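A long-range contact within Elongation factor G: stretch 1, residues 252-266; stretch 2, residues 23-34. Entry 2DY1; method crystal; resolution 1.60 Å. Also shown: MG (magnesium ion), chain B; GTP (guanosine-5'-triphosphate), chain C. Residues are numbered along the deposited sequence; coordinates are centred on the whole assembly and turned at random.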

# COMPACT_ATOMS: atom_id res chain seq x y z
N LEU A 252 -20.13 -10.70 17.57
CA LEU A 252 -20.82 -9.42 17.63
C LEU A 252 -20.25 -8.64 18.81
O LEU A 252 -20.27 -9.14 19.95
CB LEU A 252 -22.32 -9.70 17.84
CG LEU A 252 -23.40 -8.63 17.88
CD1 LEU A 252 -23.39 -7.75 16.64
CD2 LEU A 252 -24.74 -9.38 17.99
N ALA A 253 -19.76 -7.43 18.56
CA ALA A 253 -19.23 -6.61 19.66
C ALA A 253 -19.18 -5.16 19.23
O ALA A 253 -19.05 -4.87 18.04
CB ALA A 253 -17.81 -7.09 20.06
N SER A 254 -19.30 -4.26 20.20
CA SER A 254 -19.24 -2.83 19.92
C SER A 254 -18.45 -2.15 21.03
O SER A 254 -18.77 -2.31 22.21
CB SER A 254 -20.63 -2.21 19.87
OG SER A 254 -20.54 -0.80 19.95
N GLY A 255 -17.41 -1.40 20.67
CA GLY A 255 -16.67 -0.72 21.71
C GLY A 255 -17.40 0.54 22.15
O GLY A 255 -17.18 1.03 23.25
N GLU A 256 -18.31 1.03 21.31
CA GLU A 256 -19.06 2.25 21.60
C GLU A 256 -20.17 1.95 22.61
O GLU A 256 -20.36 2.70 23.56
CB GLU A 256 -19.65 2.81 20.31
CG GLU A 256 -20.23 4.20 20.41
CD GLU A 256 -19.16 5.26 20.48
OE1 GLU A 256 -18.15 5.13 19.74
OE2 GLU A 256 -19.32 6.22 21.26
N ARG A 257 -20.88 0.85 22.41
CA ARG A 257 -21.95 0.45 23.32
C ARG A 257 -21.42 -0.44 24.46
O ARG A 257 -22.16 -0.80 25.37
CB ARG A 257 -23.03 -0.34 22.56
CG ARG A 257 -23.68 0.38 21.40
CD ARG A 257 -24.47 1.57 21.90
NE ARG A 257 -25.44 1.16 22.90
CZ ARG A 257 -26.06 1.99 23.73
NH1 ARG A 257 -25.80 3.29 23.69
NH2 ARG A 257 -26.93 1.52 24.62
N GLU A 258 -20.13 -0.78 24.41
CA GLU A 258 -19.49 -1.66 25.38
C GLU A 258 -20.27 -2.97 25.53
O GLU A 258 -20.61 -3.38 26.64
CB GLU A 258 -19.31 -0.98 26.74
CG GLU A 258 -18.13 -0.01 26.75
CD GLU A 258 -16.75 -0.69 26.83
OE1 GLU A 258 -16.64 -1.95 26.65
OE2 GLU A 258 -15.78 0.07 27.08
N ILE A 259 -20.56 -3.60 24.40
CA ILE A 259 -21.26 -4.87 24.38
C ILE A 259 -20.35 -5.95 23.78
O ILE A 259 -19.79 -5.76 22.69
CB ILE A 259 -22.55 -4.79 23.52
CG1 ILE A 259 -23.60 -3.92 24.23
CG2 ILE A 259 -23.10 -6.20 23.24
CD1 ILE A 259 -24.84 -3.65 23.36
N GLY A 260 -20.18 -7.06 24.50
CA GLY A 260 -19.40 -8.19 23.99
C GLY A 260 -17.90 -8.03 23.86
O GLY A 260 -17.27 -8.82 23.16
N VAL A 261 -17.32 -7.06 24.55
CA VAL A 261 -15.88 -6.84 24.44
C VAL A 261 -15.03 -7.96 25.03
O VAL A 261 -14.18 -8.51 24.33
CB VAL A 261 -15.51 -5.46 25.07
CG1 VAL A 261 -14.00 -5.24 25.04
CG2 VAL A 261 -16.18 -4.37 24.27
N LEU A 262 -15.24 -8.31 26.29
CA LEU A 262 -14.43 -9.38 26.87
C LEU A 262 -14.79 -10.72 26.22
O LEU A 262 -13.93 -11.56 26.03
CB LEU A 262 -14.52 -9.40 28.40
CG LEU A 262 -13.85 -8.14 29.02
CD1 LEU A 262 -13.98 -8.14 30.54
CD2 LEU A 262 -12.35 -8.10 28.61
N PRO A 263 -16.08 -10.95 25.88
CA PRO A 263 -16.40 -12.22 25.23
C PRO A 263 -15.63 -12.35 23.88
O PRO A 263 -15.25 -13.45 23.47
CB PRO A 263 -17.91 -12.12 25.01
CG PRO A 263 -18.35 -11.41 26.26
CD PRO A 263 -17.30 -10.31 26.41
N LEU A 264 -15.42 -11.22 23.19
CA LEU A 264 -14.66 -11.24 21.93
C LEU A 264 -13.22 -11.66 22.22
O LEU A 264 -12.62 -12.43 21.47
CB LEU A 264 -14.67 -9.85 21.27
CG LEU A 264 -13.72 -9.67 20.09
CD1 LEU A 264 -14.15 -10.57 18.94
CD2 LEU A 264 -13.72 -8.21 19.63
N LEU A 265 -12.65 -11.13 23.30
CA LEU A 265 -11.28 -11.48 23.65
C LEU A 265 -11.17 -12.98 23.97
O LEU A 265 -10.21 -13.65 23.55
CB LEU A 265 -10.82 -10.62 24.83
CG LEU A 265 -9.34 -10.69 25.21
CD1 LEU A 265 -8.46 -10.43 24.00
CD2 LEU A 265 -9.09 -9.65 26.31
N GLU A 266 -12.15 -13.51 24.70
CA GLU A 266 -12.15 -14.93 25.04
C GLU A 266 -12.27 -15.75 23.76
O GLU A 266 -11.61 -16.79 23.61
CB GLU A 266 -13.30 -15.22 26.01
CG GLU A 266 -13.13 -14.53 27.36
CD GLU A 266 -14.32 -14.69 28.30
OE1 GLU A 266 -15.47 -14.61 27.82
OE2 GLU A 266 -14.12 -14.89 29.52
MG MG B . -8.80 3.22 13.46
PG GTP C . -10.29 3.71 10.56
O1G GTP C . -10.39 5.19 9.93
O2G GTP C . -9.02 3.65 11.54
O3G GTP C . -10.26 2.64 9.54
O3B GTP C . -11.62 3.65 11.47
PB GTP C . -11.88 2.57 12.63
O1B GTP C . -12.28 1.29 12.00
O2B GTP C . -10.73 2.55 13.56
O3A GTP C . -13.21 3.15 13.31
PA GTP C . -13.23 4.11 14.59
O1A GTP C . -12.98 3.29 15.80
O2A GTP C . -12.35 5.27 14.33
O5' GTP C . -14.75 4.60 14.65
C5' GTP C . -15.20 5.55 13.68
C4' GTP C . -16.54 6.15 14.12
O4' GTP C . -17.42 5.05 14.39
C3' GTP C . -16.36 6.90 15.45
O3' GTP C . -17.29 7.97 15.51
C2' GTP C . -16.71 5.83 16.48
O2' GTP C . -17.22 6.46 17.66
C1' GTP C . -17.87 5.16 15.75
N9 GTP C . -18.17 3.80 16.27
C8 GTP C . -17.31 2.80 16.40
N7 GTP C . -17.96 1.70 16.77
C5 GTP C . -19.25 2.00 16.87
C6 GTP C . -20.38 1.27 17.21
O6 GTP C . -20.33 0.06 17.45
N1 GTP C . -21.62 1.92 17.24
C2 GTP C . -21.70 3.29 16.93
N2 GTP C . -22.87 3.91 16.95
N3 GTP C . -20.58 3.96 16.60
C4 GTP C . -19.39 3.35 16.56
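Stretch 2 23-34: TTLTEALLYKTG

Stretch 2 is helical from before Thr23, and Gly34 is the first residue to leave helical phi/psi, in a Schellman motif whose positive phi suits glycine. It lies across stretch 1, which runs as a loop to Gly260, the N-cap, and then becomes a helix from Val261 onward. The two helix axes cross almost perpendicularly, at -91°, and approach to 9.9 Å.

The loop comes closest at Gly255, whose CA lies 4.2 Å from Leu25 CA. Glycine suits this tight passage: a CB on Gly255 would clash with Thr24 O and Leu25 CA. The small CB of Ala28 lies 3.6 Å from Gly255 CA and 3.8 Å from Val261 CG2.

No hydrogen bond links the stretches; apolar packing dominates. Val261 points toward stretch 2, with CG1 3.6 Å from Leu29 CD2. Leu264 CD2 meets Leu25 CD2 at 3.6 Å, and Leu265 CD2 meets Thr33 CG2 at 3.6 Å. Thr33 OG1 donates to Leu29 O at 2.7 Å while its CG2 methyl packs on Leu265. Lys32 contributes its aliphatic portion, CB lying 3.9 Å from Leu262 CD2 and CG 3.6 Å from Glu258 OE1, an oxygen left without a polar partner.

At the other end both stretches hold GTP: Thr24 OG1 donates to O1A (2.7 Å), and Ser254 OG to O6 (2.7 Å).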

# COMPACT_ATOMS: atom_id res chain seq x y z
N THR A 23 -10.59 0.99 15.99
CA THR A 23 -9.92 1.66 17.08
C THR A 23 -10.80 1.76 18.30
O THR A 23 -10.33 1.69 19.42
CB THR A 23 -9.44 3.03 16.60
OG1 THR A 23 -8.51 2.82 15.53
CG2 THR A 23 -8.76 3.83 17.74
N THR A 24 -12.11 1.93 18.08
CA THR A 24 -13.04 2.02 19.20
C THR A 24 -13.10 0.67 19.95
O THR A 24 -13.19 0.63 21.19
CB THR A 24 -14.41 2.45 18.66
OG1 THR A 24 -14.29 3.76 18.08
CG2 THR A 24 -15.44 2.52 19.79
N LEU A 25 -13.03 -0.42 19.20
CA LEU A 25 -13.04 -1.73 19.83
C LEU A 25 -11.72 -1.93 20.59
O LEU A 25 -11.69 -2.46 21.71
CB LEU A 25 -13.17 -2.80 18.74
CG LEU A 25 -13.41 -4.23 19.19
CD1 LEU A 25 -14.69 -4.32 20.05
CD2 LEU A 25 -13.55 -5.09 17.94
N THR A 26 -10.63 -1.48 19.98
CA THR A 26 -9.31 -1.60 20.60
C THR A 26 -9.29 -0.84 21.93
O THR A 26 -8.80 -1.33 22.94
CB THR A 26 -8.22 -1.05 19.64
OG1 THR A 26 -8.23 -1.83 18.43
CG2 THR A 26 -6.83 -1.13 20.28
N GLU A 27 -9.82 0.39 21.91
CA GLU A 27 -9.92 1.20 23.13
C GLU A 27 -10.73 0.48 24.20
O GLU A 27 -10.35 0.46 25.37
CB GLU A 27 -10.64 2.53 22.85
CG GLU A 27 -9.77 3.71 22.44
CD GLU A 27 -8.63 3.98 23.41
OE1 GLU A 27 -7.53 3.61 23.03
OE2 GLU A 27 -8.83 4.52 24.52
N ALA A 28 -11.85 -0.13 23.81
CA ALA A 28 -12.70 -0.85 24.76
C ALA A 28 -11.96 -2.04 25.36
O ALA A 28 -12.09 -2.30 26.56
CB ALA A 28 -14.01 -1.31 24.07
N LEU A 29 -11.19 -2.75 24.54
CA LEU A 29 -10.42 -3.88 25.04
C LEU A 29 -9.33 -3.40 26.02
O LEU A 29 -9.09 -4.03 27.08
CB LEU A 29 -9.80 -4.64 23.86
CG LEU A 29 -10.78 -5.49 23.05
CD1 LEU A 29 -10.25 -5.77 21.66
CD2 LEU A 29 -11.03 -6.80 23.83
N LEU A 30 -8.67 -2.28 25.70
CA LEU A 30 -7.63 -1.76 26.61
C LEU A 30 -8.27 -1.34 27.94
O LEU A 30 -7.73 -1.62 29.03
CB LEU A 30 -6.92 -0.56 25.96
CG LEU A 30 -5.99 -0.95 24.80
CD1 LEU A 30 -5.59 0.29 23.99
CD2 LEU A 30 -4.74 -1.64 25.37
N TYR A 31 -9.42 -0.69 27.87
CA TYR A 31 -10.11 -0.26 29.08
C TYR A 31 -10.63 -1.45 29.90
O TYR A 31 -10.36 -1.54 31.11
CB TYR A 31 -11.28 0.68 28.74
CG TYR A 31 -12.18 0.95 29.93
CD1 TYR A 31 -13.48 0.45 29.96
CD2 TYR A 31 -11.72 1.65 31.04
CE1 TYR A 31 -14.29 0.62 31.08
CE2 TYR A 31 -12.52 1.84 32.16
CZ TYR A 31 -13.80 1.32 32.18
OH TYR A 31 -14.58 1.50 33.29
N LYS A 32 -11.33 -2.38 29.24
CA LYS A 32 -11.92 -3.49 29.97
C LYS A 32 -10.93 -4.44 30.61
O LYS A 32 -11.25 -5.06 31.62
CB LYS A 32 -12.89 -4.27 29.07
CG LYS A 32 -14.19 -3.54 28.76
CD LYS A 32 -14.99 -3.27 30.01
CE LYS A 32 -16.24 -4.11 30.07
NZ LYS A 32 -16.92 -3.99 31.39
N THR A 33 -9.73 -4.56 30.03
CA THR A 33 -8.69 -5.42 30.60
C THR A 33 -7.87 -4.67 31.65
O THR A 33 -7.01 -5.26 32.31
CB THR A 33 -7.72 -5.97 29.52
OG1 THR A 33 -7.13 -4.88 28.80
CG2 THR A 33 -8.46 -6.88 28.53
N GLY A 34 -8.11 -3.37 31.78
CA GLY A 34 -7.41 -2.59 32.79
C GLY A 34 -6.08 -2.01 32.36
O GLY A 34 -5.32 -1.52 33.21
O HOH W 1 -9.45 5.11 14.07
O HOH W 2 -8.11 1.29 13.06